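Long-range contacts in D-ribulose-5-phosphate 3-epimerase, putative (Plasmodium falciparum, PDB 1TQX), which probably interconverts D-ribulose 5-phosphate and D-xylulose 5-phosphate, as a metal-dependent epimerase of the TIM-barrel class: residues 89-94 with 117-122; 163-168 with 191-196; 133-138 with 169-174; 34-39 with 177-182. All blocks are in the same frame, centred on the assembly; numbering follows the deposited sequence.

Interaction 1: 89-94 with 117-122; sequences LTFHFE and CGISIK
H92 lays one face of its imidazole over S120, whose CB stands 3.7 Å from the ring centroid in a CH-pi contact. The ring is fixed at both nitrogens: H92 ND1 donates in the ring plane to E94 OE1 at 3.0 Å, and NE2 is hydrogen-bonded to H70. S120 OG turns to the carbonyl of L143, so a small hydroxyl serves a neighbouring strand while its methylene supports the histidine. E94 suits the strand ends because its carboxylate divides its work: OE1 holds H92, and OE2 takes the backbone N of K122 at 2.8 Å (174°) besides the hydroxyl of T125.

The face bearing F91 and I119 is apolar. F91 CG stands between the backbone N and the carbonyl carbon (chi1 65°), and the ring meets its neighbours obliquely: CE2 is 3.7 Å from C117 SG and CE1 3.9 Å from I119 CD1. The same I119 CD1 meets F93 CD1 at 3.9 Å. G118 suits its place beside T90, since a CB there would collide with T90 OG1. Four backbone hydrogen bonds, from G118 N to L89 O through to F93 N to S120 O, join the parallel strands.

Together with helix 100-111 these strands form a beta-alpha-beta unit of the barrel. F91, F93 and C117 pack on that helix, I119 reaches I133 of helix 131-134, and T90, H92 and S120 lie toward strand 66-72.

Interaction 2: 163-168 with 191-196; sequences KVSFLR and ASHGAN
R168 grips the carbonyl oxygen of G194 side-on with two nitrogens, NH2 at 2.8 Å from G194 O and NE at 3.0 Å from the same atom. NE meets the oxygen in the carbonyl plane, on a lone pair, whereas NH2 comes nearly along the C=O axis; the N-H...O angles are bent, 135° from NE and 140° from NH2, as sharing one acceptor requires. An arginine suits this place because its long chain, bent at chi2 and chi3, can curl over the glycine and still present the edge of its guanidinium. At the other end H193 ND1 donates to S165 OG at 2.8 Å, the hydroxyl lying in the imidazole plane; a water on S165 OG makes a weak bond to H193 O. V164 CG1 fills the ground between, 3.5 Å from A195 N and 4.2 Å from A195 CB.

G194 ends helix 184-193 in a Schellman motif. Its phi of 127° and the nearness of R168 CB both call for glycine. Outward again, R168 NH1 is bonded to L174 O, which steadies the guanidinium from a second direction, and N196 OD1 accepts from I176 N.

The contact thus joins two successive outer helices of the barrel, 161-170 and 184-193, over the intervening strand 175-179: V164 and R168 rest on I176 of that strand, A195 on V178, and L167 continues the packing onto strand 141-145.

Interaction 3: 133-138 with 169-174; sequences ILDTNL and KKYKNL
Two helix ends on the outside of the barrel meet here, the close of helix 131-134 and that of helix 161-170, with Y171 reaching from the second to the first. Y171 OH donates to D135 OD1 at 2.8 Å. The carboxylate oxygen lies at the edge of the ring, near its plane, yet the phenol approaches OD1 from above the carboxylate plane, 50° out of it, and the two flat groups are turned 51° apart. L134 crosses the tyrosine at about a right angle: its CB is 3.5 Å from Y171 CZ, and its CD1 touches Y171 CE1 at 3.7 Å. Deeper in, L134 CD1 also meets L174 CD2 at 4.2 Å, leucine against leucine where both side chains are buried over V142 of strand 141-145. K170 lays CG over one face of the Y171 ring. Its chain is extended through CD and CE, and a water then links the ends, 2.8 Å from D135 OD2 and 2.9 Å from K170 NZ.

On the first side T136 OG1 donates to I133 O and accepts from L138 N in an ST turn, while positive phi at N137 helps turn the chain away from the helix.

Tyrosine suits a border of this kind, its ring packing against leucine while its OH reaches a polar partner. Both carboxylate oxygens of D135 are engaged, and the nearby lysine, whose NZ does not itself touch the carboxylate, would probably favour its charged form.

Interaction 4: 34-39 with 177-182; sequences WIHLDV and QVDGGL. With ZN (zinc ion), chain D; SO4 (sulfate ion), chain C.
A zinc ion, rather than any hydrogen bond, holds these two segments together, for their strand axes come no nearer than 11.5 Å. H36 NE2 binds it at 2.2 Å, D38 OD1 at 2.1 Å and D179 OD1 at 2.3 Å; H70 supplies the fourth protein ligand. D179 points its side chain toward strand 34-39, CG anti to the backbone N (chi1 179°). H36 NE2 and D179 OD1 lie 3.4 Å apart because both bind the zinc; the ring and carboxylate planes are 88° apart. Each aspartate binds through OD1 alone, and D38 OD1 and D179 OD1 stand 4.3 Å apart, both on the zinc.

Behind the metal lies a second shell. H36 ND1 donates to D68, which also accepts from Q177 NE2, so one carboxylate orients both the ligand and its neighbour. Glutamine suits this place because its extended chain brings an amide N-H donor to D68; the same Q177 NE2 passes 3.9 Å from W34 CZ3, the amide plane standing nearly square to the indole. Farther along, G181 N makes weak bonds to a sulfate, probably from the crystallisation liquor, also held by G153 and T202. Positive phi at G180 and G181 suits glycine.

Zinc at the C-terminal ends of the strands, with D38 and D179 as the predicted proton acceptor and donor, is the active-site plan of ribulose-phosphate 3-epimerases, and the sulfate position is consistent with that of the substrate phosphate.

From the N terminus, strand 34-40 opens the longest loop, which interaction 4 closes 138 residues later across the barrel interior. Interaction 1 nests within it, closing a beta-alpha-beta unit of neighbouring strands. Interaction 3 is nested there too, starting after interaction 1 has closed and tying helix 131-134 to the end of helix 161-170. Interaction 2 begins on that same helix before interaction 3 closes, so the two cross, and it ends beyond 182, crossing interaction 4 as well. I133 carries interaction 3 onto F93 and I119 of interaction 1, L134 packs on L167 of interaction 2, and A195 meets V178, joining outer helices to the strands around the metal.

Interaction 1: 89-94 with 117-122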
loop_
_atom_site.group_PDB
_atom_site.type_symbol
_atom_site.label_atom_id
_atom_site.label_comp_id
_atom_site.label_asym_id
_atom_site.label_seq_id
_atom_site.Cartn_x
_atom_site.Cartn_y
_atom_site.Cartn_z
ATOM N N LEU A 89 6.378 -6.309 -0.345
ATOM C CA LEU A 89 5.632 -6.735 -1.516
ATOM C C LEU A 89 4.238 -7.082 -1.018
ATOM O O LEU A 89 4.075 -7.914 -0.121
ATOM C CB LEU A 89 6.272 -7.969 -2.168
ATOM C CG LEU A 89 7.704 -7.840 -2.698
ATOM C CD1 LEU A 89 8.065 -9.129 -3.462
ATOM C CD2 LEU A 89 7.837 -6.624 -3.616
ATOM N N THR A 90 3.236 -6.422 -1.586
ATOM C CA THR A 90 1.848 -6.652 -1.200
ATOM C C THR A 90 1.092 -7.272 -2.368
ATOM O O THR A 90 1.010 -6.680 -3.445
ATOM C CB THR A 90 1.163 -5.318 -0.801
ATOM O OG1 THR A 90 1.817 -4.777 0.353
ATOM C CG2 THR A 90 -0.320 -5.533 -0.487
ATOM N N PHE A 91 0.555 -8.473 -2.166
ATOM C CA PHE A 91 -0.194 -9.129 -3.232
ATOM C C PHE A 91 -1.670 -9.176 -2.864
ATOM O O PHE A 91 -2.033 -8.945 -1.707
ATOM C CB PHE A 91 0.352 -10.547 -3.489
ATOM C CG PHE A 91 0.183 -11.496 -2.335
ATOM C CD1 PHE A 91 -0.982 -12.249 -2.197
ATOM C CD2 PHE A 91 1.200 -11.658 -1.397
ATOM C CE1 PHE A 91 -1.131 -13.154 -1.140
ATOM C CE2 PHE A 91 1.057 -12.562 -0.337
ATOM C CZ PHE A 91 -0.110 -13.308 -0.212
ATOM N N HIS A 92 -2.522 -9.456 -3.848
ATOM C CA HIS A 92 -3.956 -9.514 -3.602
ATOM C C HIS A 92 -4.482 -10.889 -3.230
ATOM O O HIS A 92 -4.144 -11.890 -3.853
ATOM C CB HIS A 92 -4.722 -8.977 -4.817
ATOM C CG HIS A 92 -4.962 -7.500 -4.762
ATOM N ND1 HIS A 92 -6.060 -6.951 -4.131
ATOM C CD2 HIS A 92 -4.198 -6.457 -5.163
ATOM C CE1 HIS A 92 -5.957 -5.634 -4.140
ATOM N NE2 HIS A 92 -4.834 -5.309 -4.758
ATOM N N PHE A 93 -5.314 -10.911 -2.193
ATOM C CA PHE A 93 -5.949 -12.130 -1.706
ATOM C C PHE A 93 -6.696 -12.739 -2.893
ATOM O O PHE A 93 -6.688 -13.956 -3.089
ATOM C CB PHE A 93 -6.919 -11.752 -0.571
ATOM C CG PHE A 93 -7.639 -12.918 0.074
ATOM C CD1 PHE A 93 -6.936 -13.969 0.656
ATOM C CD2 PHE A 93 -9.029 -12.912 0.171
ATOM C CE1 PHE A 93 -7.611 -14.995 1.331
ATOM C CE2 PHE A 93 -9.709 -13.932 0.844
ATOM C CZ PHE A 93 -8.995 -14.971 1.425
ATOM N N GLU A 94 -7.315 -11.877 -3.698
ATOM C CA GLU A 94 -8.081 -12.323 -4.858
ATOM C C GLU A 94 -7.228 -12.893 -5.985
ATOM O O GLU A 94 -7.701 -13.716 -6.768
ATOM C CB GLU A 94 -8.941 -11.177 -5.413
ATOM C CG GLU A 94 -9.885 -10.542 -4.391
ATOM C CD GLU A 94 -9.212 -9.456 -3.575
ATOM O OE1 GLU A 94 -7.999 -9.241 -3.766
ATOM O OE2 GLU A 94 -9.892 -8.813 -2.747
ATOM N N CYS A 117 5.795 -8.547 4.074
ATOM C CA CYS A 117 4.738 -9.077 3.223
ATOM C C CYS A 117 3.397 -8.429 3.537
ATOM O O CYS A 117 2.969 -8.367 4.692
ATOM C CB CYS A 117 4.602 -10.597 3.376
ATOM S SG CYS A 117 3.195 -11.302 2.441
ATOM N N GLY A 118 2.751 -7.926 2.496
ATOM C CA GLY A 118 1.454 -7.317 2.672
ATOM C C GLY A 118 0.432 -8.093 1.865
ATOM O O GLY A 118 0.781 -8.775 0.899
ATOM N N ILE A 119 -0.827 -8.023 2.274
ATOM C CA ILE A 119 -1.884 -8.690 1.530
ATOM C C ILE A 119 -3.014 -7.675 1.416
ATOM O O ILE A 119 -3.339 -6.981 2.383
ATOM C CB ILE A 119 -2.373 -9.991 2.229
ATOM C CG1 ILE A 119 -3.272 -10.776 1.269
ATOM C CG2 ILE A 119 -3.134 -9.666 3.515
ATOM C CD1 ILE A 119 -3.620 -12.182 1.750
ATOM N N SER A 120 -3.592 -7.568 0.225
ATOM C CA SER A 120 -4.659 -6.610 -0.000
ATOM C C SER A 120 -5.994 -7.255 -0.361
ATOM O O SER A 120 -6.040 -8.354 -0.921
ATOM C CB SER A 120 -4.245 -5.634 -1.110
ATOM O OG SER A 120 -5.226 -4.627 -1.311
ATOM N N ILE A 121 -7.074 -6.558 -0.011
ATOM C CA ILE A 121 -8.431 -6.997 -0.311
ATOM C C ILE A 121 -9.195 -5.845 -0.963
ATOM O O ILE A 121 -9.088 -4.695 -0.534
ATOM C CB ILE A 121 -9.214 -7.442 0.959
ATOM C CG1 ILE A 121 -9.041 -6.409 2.075
ATOM C CG2 ILE A 121 -8.776 -8.836 1.384
ATOM C CD1 ILE A 121 -9.851 -6.714 3.326
ATOM N N LYS A 122 -9.959 -6.165 -2.003
ATOM C CA LYS A 122 -10.748 -5.170 -2.712
ATOM C C LYS A 122 -12.033 -4.858 -1.931
ATOM O O LYS A 122 -12.416 -5.600 -1.027
ATOM C CB LYS A 122 -11.059 -5.672 -4.127
ATOM C CG LYS A 122 -9.794 -5.914 -4.953
ATOM C CD LYS A 122 -10.065 -6.075 -6.446
ATOM C CE LYS A 122 -10.763 -7.382 -6.773
ATOM N NZ LYS A 122 -11.025 -7.525 -8.242
#

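Interaction 2: 163-168 with 191-196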
loop_
_atom_site.group_PDB
_atom_site.type_symbol
_atom_site.label_atom_id
_atom_site.label_comp_id
_atom_site.label_asym_id
_atom_site.label_seq_id
_atom_site.Cartn_x
_atom_site.Cartn_y
_atom_site.Cartn_z
ATOM N N LYS A 163 -13.959 -2.549 8.044
ATOM C CA LYS A 163 -12.872 -3.510 7.880
ATOM C C LYS A 163 -11.672 -3.075 8.707
ATOM O O LYS A 163 -11.023 -3.898 9.358
ATOM C CB LYS A 163 -12.458 -3.621 6.407
ATOM C CG LYS A 163 -13.563 -4.088 5.476
ATOM C CD LYS A 163 -13.022 -4.312 4.078
ATOM C CE LYS A 163 -14.115 -4.751 3.115
ATOM N NZ LYS A 163 -13.554 -4.973 1.744
ATOM N N VAL A 164 -11.381 -1.778 8.671
ATOM C CA VAL A 164 -10.261 -1.217 9.418
ATOM C C VAL A 164 -10.436 -1.437 10.922
ATOM O O VAL A 164 -9.508 -1.886 11.594
ATOM C CB VAL A 164 -10.101 0.299 9.129
ATOM C CG1 VAL A 164 -8.927 0.869 9.926
ATOM C CG2 VAL A 164 -9.877 0.524 7.630
ATOM N N SER A 165 -11.619 -1.127 11.452
ATOM C CA SER A 165 -11.871 -1.316 12.883
ATOM C C SER A 165 -11.747 -2.786 13.279
ATOM O O SER A 165 -11.179 -3.105 14.324
ATOM C CB SER A 165 -13.259 -0.796 13.265
ATOM O OG SER A 165 -13.307 0.615 13.184
ATOM N N PHE A 166 -12.275 -3.677 12.443
ATOM C CA PHE A 166 -12.195 -5.112 12.707
ATOM C C PHE A 166 -10.743 -5.555 12.891
ATOM O O PHE A 166 -10.408 -6.231 13.862
ATOM C CB PHE A 166 -12.803 -5.903 11.544
ATOM C CG PHE A 166 -12.601 -7.389 11.653
ATOM C CD1 PHE A 166 -13.445 -8.167 12.444
ATOM C CD2 PHE A 166 -11.550 -8.014 10.983
ATOM C CE1 PHE A 166 -13.245 -9.545 12.568
ATOM C CE2 PHE A 166 -11.342 -9.391 11.103
ATOM C CZ PHE A 166 -12.190 -10.156 11.895
ATOM N N LEU A 167 -9.887 -5.174 11.945
ATOM C CA LEU A 167 -8.476 -5.543 11.983
ATOM C C LEU A 167 -7.715 -4.972 13.176
ATOM O O LEU A 167 -6.974 -5.695 13.840
ATOM C CB LEU A 167 -7.787 -5.118 10.678
ATOM C CG LEU A 167 -8.232 -5.842 9.402
ATOM C CD1 LEU A 167 -7.737 -5.092 8.179
ATOM C CD2 LEU A 167 -7.698 -7.265 9.409
ATOM N N ARG A 168 -7.890 -3.684 13.455
ATOM C CA ARG A 168 -7.185 -3.073 14.579
ATOM C C ARG A 168 -7.585 -3.691 15.914
ATOM O O ARG A 168 -6.749 -3.881 16.795
ATOM C CB ARG A 168 -7.438 -1.562 14.630
ATOM C CG ARG A 168 -6.757 -0.860 15.805
ATOM C CD ARG A 168 -5.251 -1.111 15.794
ATOM N NE ARG A 168 -4.604 -0.539 14.614
ATOM C CZ ARG A 168 -3.668 -1.161 13.901
ATOM N NH1 ARG A 168 -3.274 -2.379 14.246
ATOM N NH2 ARG A 168 -3.122 -0.566 12.848
ATOM N N ALA A 191 -7.626 6.932 10.309
ATOM C CA ALA A 191 -6.839 6.757 11.519
ATOM C C ALA A 191 -7.718 6.532 12.755
ATOM O O ALA A 191 -7.338 5.793 13.666
ATOM C CB ALA A 191 -5.931 7.971 11.734
ATOM N N SER A 192 -8.893 7.158 12.785
ATOM C CA SER A 192 -9.795 7.015 13.928
ATOM C C SER A 192 -10.315 5.587 14.038
ATOM O O SER A 192 -10.751 5.153 15.108
ATOM C CB SER A 192 -10.975 7.992 13.815
ATOM O OG SER A 192 -11.921 7.569 12.847
ATOM N N HIS A 193 -10.258 4.856 12.928
ATOM C CA HIS A 193 -10.716 3.472 12.900
ATOM C C HIS A 193 -9.569 2.477 13.094
ATOM O O HIS A 193 -9.810 1.285 13.279
ATOM C CB HIS A 193 -11.451 3.187 11.584
ATOM C CG HIS A 193 -12.834 3.764 11.526
ATOM N ND1 HIS A 193 -13.954 3.061 11.923
ATOM C CD2 HIS A 193 -13.277 4.982 11.134
ATOM C CE1 HIS A 193 -15.024 3.819 11.775
ATOM N NE2 HIS A 193 -14.642 4.992 11.299
ATOM N N GLY A 194 -8.327 2.959 13.054
ATOM C CA GLY A 194 -7.194 2.069 13.257
ATOM C C GLY A 194 -6.083 2.062 12.216
ATOM O O GLY A 194 -5.050 1.420 12.423
ATOM N N ALA A 195 -6.270 2.761 11.103
ATOM C CA ALA A 195 -5.240 2.793 10.063
ATOM C C ALA A 195 -4.001 3.550 10.527
ATOM O O ALA A 195 -4.117 4.584 11.186
ATOM C CB ALA A 195 -5.797 3.438 8.789
ATOM N N ASN A 196 -2.814 3.041 10.193
ATOM C CA ASN A 196 -1.576 3.717 10.580
ATOM C C ASN A 196 -0.654 4.016 9.392
ATOM O O ASN A 196 0.342 4.720 9.536
ATOM C CB ASN A 196 -0.809 2.919 11.652
ATOM C CG ASN A 196 -0.326 1.567 11.156
ATOM O OD1 ASN A 196 -1.125 0.679 10.872
ATOM N ND2 ASN A 196 0.992 1.405 11.064
HETATM O O HOH W 1 -12.235 1.575 15.668
#

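Interaction 3: 133-138 with 169-174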
loop_
_atom_site.group_PDB
_atom_site.type_symbol
_atom_site.label_atom_id
_atom_site.label_comp_id
_atom_site.label_asym_id
_atom_site.label_seq_id
_atom_site.Cartn_x
_atom_site.Cartn_y
_atom_site.Cartn_z
ATOM N N ILE A 133 -4.968 -16.471 7.543
ATOM C CA ILE A 133 -3.649 -16.032 7.107
ATOM C C ILE A 133 -3.004 -15.108 8.129
ATOM O O ILE A 133 -1.833 -15.271 8.480
ATOM C CB ILE A 133 -3.726 -15.275 5.772
ATOM C CG1 ILE A 133 -4.442 -16.130 4.728
ATOM C CG2 ILE A 133 -2.320 -14.929 5.298
ATOM C CD1 ILE A 133 -4.822 -15.371 3.470
ATOM N N LEU A 134 -3.775 -14.138 8.605
ATOM C CA LEU A 134 -3.274 -13.175 9.572
ATOM C C LEU A 134 -2.857 -13.816 10.888
ATOM O O LEU A 134 -1.953 -13.323 11.558
ATOM C CB LEU A 134 -4.325 -12.089 9.829
ATOM C CG LEU A 134 -4.689 -11.236 8.608
ATOM C CD1 LEU A 134 -5.731 -10.193 8.991
ATOM C CD2 LEU A 134 -3.435 -10.567 8.066
ATOM N N ASP A 135 -3.506 -14.915 11.260
ATOM C CA ASP A 135 -3.165 -15.579 12.513
ATOM C C ASP A 135 -1.783 -16.236 12.501
ATOM O O ASP A 135 -1.238 -16.550 13.559
ATOM C CB ASP A 135 -4.232 -16.618 12.881
ATOM C CG ASP A 135 -5.512 -15.986 13.409
ATOM O OD1 ASP A 135 -5.502 -14.782 13.750
ATOM O OD2 ASP A 135 -6.532 -16.699 13.500
ATOM N N THR A 136 -1.212 -16.430 11.314
ATOM C CA THR A 136 0.108 -17.052 11.191
ATOM C C THR A 136 1.229 -16.072 11.513
ATOM O O THR A 136 2.386 -16.474 11.684
ATOM C CB THR A 136 0.352 -17.577 9.768
ATOM O OG1 THR A 136 0.516 -16.469 8.877
ATOM C CG2 THR A 136 -0.819 -18.421 9.302
ATOM N N ASN A 137 0.887 -14.787 11.583
ATOM C CA ASN A 137 1.855 -13.732 11.880
ATOM C C ASN A 137 2.844 -13.462 10.743
ATOM O O ASN A 137 3.817 -12.732 10.924
ATOM C CB ASN A 137 2.634 -14.063 13.155
ATOM C CG ASN A 137 1.750 -14.107 14.379
ATOM O OD1 ASN A 137 1.071 -13.132 14.699
ATOM N ND2 ASN A 137 1.753 -15.240 15.075
ATOM N N LEU A 138 2.590 -14.046 9.578
ATOM C CA LEU A 138 3.464 -13.861 8.423
ATOM C C LEU A 138 3.224 -12.537 7.699
ATOM O O LEU A 138 4.080 -12.075 6.939
ATOM C CB LEU A 138 3.258 -15.007 7.430
ATOM C CG LEU A 138 3.748 -16.391 7.851
ATOM C CD1 LEU A 138 3.152 -17.448 6.942
ATOM C CD2 LEU A 138 5.268 -16.417 7.806
ATOM N N LYS A 169 -8.865 -4.006 16.061
ATOM C CA LYS A 169 -9.358 -4.591 17.301
ATOM C C LYS A 169 -8.811 -5.998 17.539
ATOM O O LYS A 169 -8.475 -6.358 18.668
ATOM C CB LYS A 169 -10.889 -4.629 17.291
ATOM C CG LYS A 169 -11.511 -5.086 18.605
ATOM C CD LYS A 169 -13.031 -4.969 18.566
ATOM C CE LYS A 169 -13.663 -5.335 19.905
ATOM N NZ LYS A 169 -13.355 -6.732 20.318
ATOM N N LYS A 170 -8.712 -6.780 16.468
ATOM C CA LYS A 170 -8.231 -8.154 16.559
ATOM C C LYS A 170 -6.708 -8.281 16.549
ATOM O O LYS A 170 -6.154 -9.175 17.185
ATOM C CB LYS A 170 -8.829 -8.981 15.414
ATOM C CG LYS A 170 -8.592 -10.486 15.511
ATOM C CD LYS A 170 -9.379 -11.220 14.428
ATOM C CE LYS A 170 -9.143 -12.724 14.474
ATOM N NZ LYS A 170 -9.634 -13.336 15.740
ATOM N N TYR A 171 -6.038 -7.388 15.828
ATOM C CA TYR A 171 -4.583 -7.428 15.733
ATOM C C TYR A 171 -3.988 -6.057 16.045
ATOM O O TYR A 171 -3.858 -5.213 15.159
ATOM C CB TYR A 171 -4.158 -7.872 14.326
ATOM C CG TYR A 171 -4.820 -9.139 13.831
ATOM C CD1 TYR A 171 -5.965 -9.088 13.043
ATOM C CD2 TYR A 171 -4.289 -10.393 14.135
ATOM C CE1 TYR A 171 -6.566 -10.254 12.563
ATOM C CE2 TYR A 171 -4.884 -11.567 13.661
ATOM C CZ TYR A 171 -6.021 -11.488 12.875
ATOM O OH TYR A 171 -6.609 -12.635 12.388
ATOM N N LYS A 172 -3.610 -5.842 17.301
ATOM C CA LYS A 172 -3.066 -4.551 17.714
ATOM C C LYS A 172 -1.721 -4.143 17.111
ATOM O O LYS A 172 -1.439 -2.954 16.996
ATOM C CB LYS A 172 -2.991 -4.478 19.245
ATOM C CG LYS A 172 -2.180 -5.581 19.900
ATOM C CD LYS A 172 -2.093 -5.404 21.422
ATOM C CE LYS A 172 -3.426 -5.660 22.125
ATOM N NZ LYS A 172 -4.457 -4.617 21.856
ATOM N N ASN A 173 -0.897 -5.108 16.715
ATOM C CA ASN A 173 0.410 -4.785 16.141
ATOM C C ASN A 173 0.457 -4.860 14.619
ATOM O O ASN A 173 1.504 -4.639 14.012
ATOM C CB ASN A 173 1.488 -5.706 16.716
ATOM C CG ASN A 173 1.715 -5.485 18.195
ATOM O OD1 ASN A 173 1.982 -4.364 18.633
ATOM N ND2 ASN A 173 1.612 -6.555 18.975
ATOM N N LEU A 174 -0.672 -5.172 14.003
ATOM C CA LEU A 174 -0.729 -5.273 12.552
ATOM C C LEU A 174 -0.765 -3.899 11.886
ATOM O O LEU A 174 -1.504 -3.009 12.313
ATOM C CB LEU A 174 -1.967 -6.069 12.143
ATOM C CG LEU A 174 -2.289 -6.183 10.653
ATOM C CD1 LEU A 174 -1.229 -7.028 9.943
ATOM C CD2 LEU A 174 -3.662 -6.813 10.494
HETATM O O HOH W 2 -8.765 -16.011 15.103
#

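Interaction 4: 34-39 with 177-182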
loop_
_atom_site.group_PDB
_atom_site.type_symbol
_atom_site.label_atom_id
_atom_site.label_comp_id
_atom_site.label_asym_id
_atom_site.label_seq_id
_atom_site.Cartn_x
_atom_site.Cartn_y
_atom_site.Cartn_z
ATOM N N TRP A 34 7.679 6.220 3.246
ATOM C CA TRP A 34 7.548 5.184 2.225
ATOM C C TRP A 34 7.194 5.791 0.871
ATOM O O TRP A 34 6.703 6.920 0.799
ATOM C CB TRP A 34 6.401 4.232 2.593
ATOM C CG TRP A 34 6.621 3.293 3.753
ATOM C CD1 TRP A 34 7.543 3.403 4.752
ATOM C CD2 TRP A 34 5.860 2.115 4.038
ATOM N NE1 TRP A 34 7.402 2.362 5.644
ATOM C CE2 TRP A 34 6.373 1.560 5.228
ATOM C CE3 TRP A 34 4.782 1.479 3.401
ATOM C CZ2 TRP A 34 5.853 0.396 5.794
ATOM C CZ3 TRP A 34 4.262 0.317 3.965
ATOM C CH2 TRP A 34 4.801 -0.211 5.153
ATOM N N ILE A 35 7.449 5.036 -0.195
ATOM C CA ILE A 35 7.070 5.457 -1.540
ATOM C C ILE A 35 6.223 4.271 -2.005
ATOM O O ILE A 35 6.686 3.131 -2.003
ATOM C CB ILE A 35 8.297 5.715 -2.479
ATOM C CG1 ILE A 35 7.812 6.363 -3.777
ATOM C CG2 ILE A 35 9.059 4.425 -2.779
ATOM C CD1 ILE A 35 7.176 7.732 -3.571
ATOM N N HIS A 36 4.965 4.541 -2.344
ATOM C CA HIS A 36 4.034 3.494 -2.760
ATOM C C HIS A 36 4.058 3.289 -4.268
ATOM O O HIS A 36 3.689 4.187 -5.036
ATOM C CB HIS A 36 2.622 3.862 -2.302
ATOM C CG HIS A 36 1.655 2.723 -2.353
ATOM N ND1 HIS A 36 1.674 1.691 -1.438
ATOM C CD2 HIS A 36 0.643 2.450 -3.207
ATOM C CE1 HIS A 36 0.715 0.832 -1.726
ATOM N NE2 HIS A 36 0.074 1.269 -2.795
ATOM N N LEU A 37 4.464 2.094 -4.686
ATOM C CA LEU A 37 4.595 1.761 -6.100
ATOM C C LEU A 37 3.534 0.781 -6.602
ATOM O O LEU A 37 3.600 -0.416 -6.319
ATOM C CB LEU A 37 5.999 1.178 -6.337
ATOM C CG LEU A 37 7.126 2.068 -5.794
ATOM C CD1 LEU A 37 8.413 1.269 -5.573
ATOM C CD2 LEU A 37 7.351 3.214 -6.773
ATOM N N ASP A 38 2.562 1.296 -7.351
ATOM C CA ASP A 38 1.483 0.469 -7.896
ATOM C C ASP A 38 1.833 -0.222 -9.211
ATOM O O ASP A 38 2.039 0.438 -10.227
ATOM C CB ASP A 38 0.219 1.315 -8.114
ATOM C CG ASP A 38 -0.439 1.724 -6.814
ATOM O OD1 ASP A 38 -0.575 0.866 -5.927
ATOM O OD2 ASP A 38 -0.838 2.897 -6.681
ATOM N N VAL A 39 1.870 -1.551 -9.179
ATOM C CA VAL A 39 2.173 -2.363 -10.358
ATOM C C VAL A 39 0.863 -2.985 -10.854
ATOM O O VAL A 39 0.212 -3.726 -10.121
ATOM C CB VAL A 39 3.173 -3.484 -10.004
ATOM C CG1 VAL A 39 3.525 -4.299 -11.248
ATOM C CG2 VAL A 39 4.442 -2.865 -9.397
ATOM N N GLN A 177 -3.072 -0.468 6.278
ATOM C CA GLN A 177 -2.877 0.523 5.233
ATOM C C GLN A 177 -4.180 0.779 4.468
ATOM O O GLN A 177 -4.943 -0.148 4.199
ATOM C CB GLN A 177 -1.776 -0.002 4.292
ATOM C CG GLN A 177 -1.321 0.937 3.199
ATOM C CD GLN A 177 -0.154 0.360 2.415
ATOM O OE1 GLN A 177 -0.184 -0.805 2.016
ATOM N NE2 GLN A 177 0.875 1.172 2.184
ATOM N N VAL A 178 -4.446 2.043 4.148
ATOM C CA VAL A 178 -5.651 2.400 3.402
ATOM C C VAL A 178 -5.179 3.015 2.102
ATOM O O VAL A 178 -4.181 3.732 2.073
ATOM C CB VAL A 178 -6.562 3.379 4.187
ATOM C CG1 VAL A 178 -7.233 2.625 5.327
ATOM C CG2 VAL A 178 -5.756 4.550 4.725
ATOM N N ASP A 179 -5.911 2.752 1.028
ATOM C CA ASP A 179 -5.483 3.201 -0.288
ATOM C C ASP A 179 -6.675 3.484 -1.199
ATOM O O ASP A 179 -7.464 2.587 -1.492
ATOM C CB ASP A 179 -4.591 2.081 -0.838
ATOM C CG ASP A 179 -4.046 2.348 -2.225
ATOM O OD1 ASP A 179 -3.288 1.463 -2.686
ATOM O OD2 ASP A 179 -4.346 3.392 -2.845
ATOM N N GLY A 180 -6.799 4.734 -1.641
ATOM C CA GLY A 180 -7.904 5.108 -2.510
ATOM C C GLY A 180 -8.704 6.288 -1.989
ATOM O O GLY A 180 -9.532 6.145 -1.088
ATOM N N GLY A 181 -8.442 7.464 -2.547
ATOM C CA GLY A 181 -9.161 8.658 -2.140
ATOM C C GLY A 181 -8.764 9.266 -0.806
ATOM O O GLY A 181 -9.558 9.985 -0.199
ATOM N N LEU A 182 -7.551 8.986 -0.338
ATOM C CA LEU A 182 -7.102 9.547 0.932
ATOM C C LEU A 182 -6.693 11.010 0.802
ATOM O O LEU A 182 -5.909 11.374 -0.077
ATOM C CB LEU A 182 -5.917 8.745 1.500
ATOM C CG LEU A 182 -6.230 7.526 2.378
ATOM C CD1 LEU A 182 -7.029 7.975 3.608
ATOM C CD2 LEU A 182 -7.019 6.497 1.584
HETATM ZN ZN ZN D . -1.667 0.765 -4.108
HETATM S S SO4 C . -5.766 8.412 -5.006
HETATM O O1 SO4 C . -4.582 8.182 -4.158
HETATM O O2 SO4 C . -6.442 7.128 -5.268
HETATM O O3 SO4 C . -6.707 9.293 -4.303
HETATM O O4 SO4 C . -5.351 9.044 -6.276
#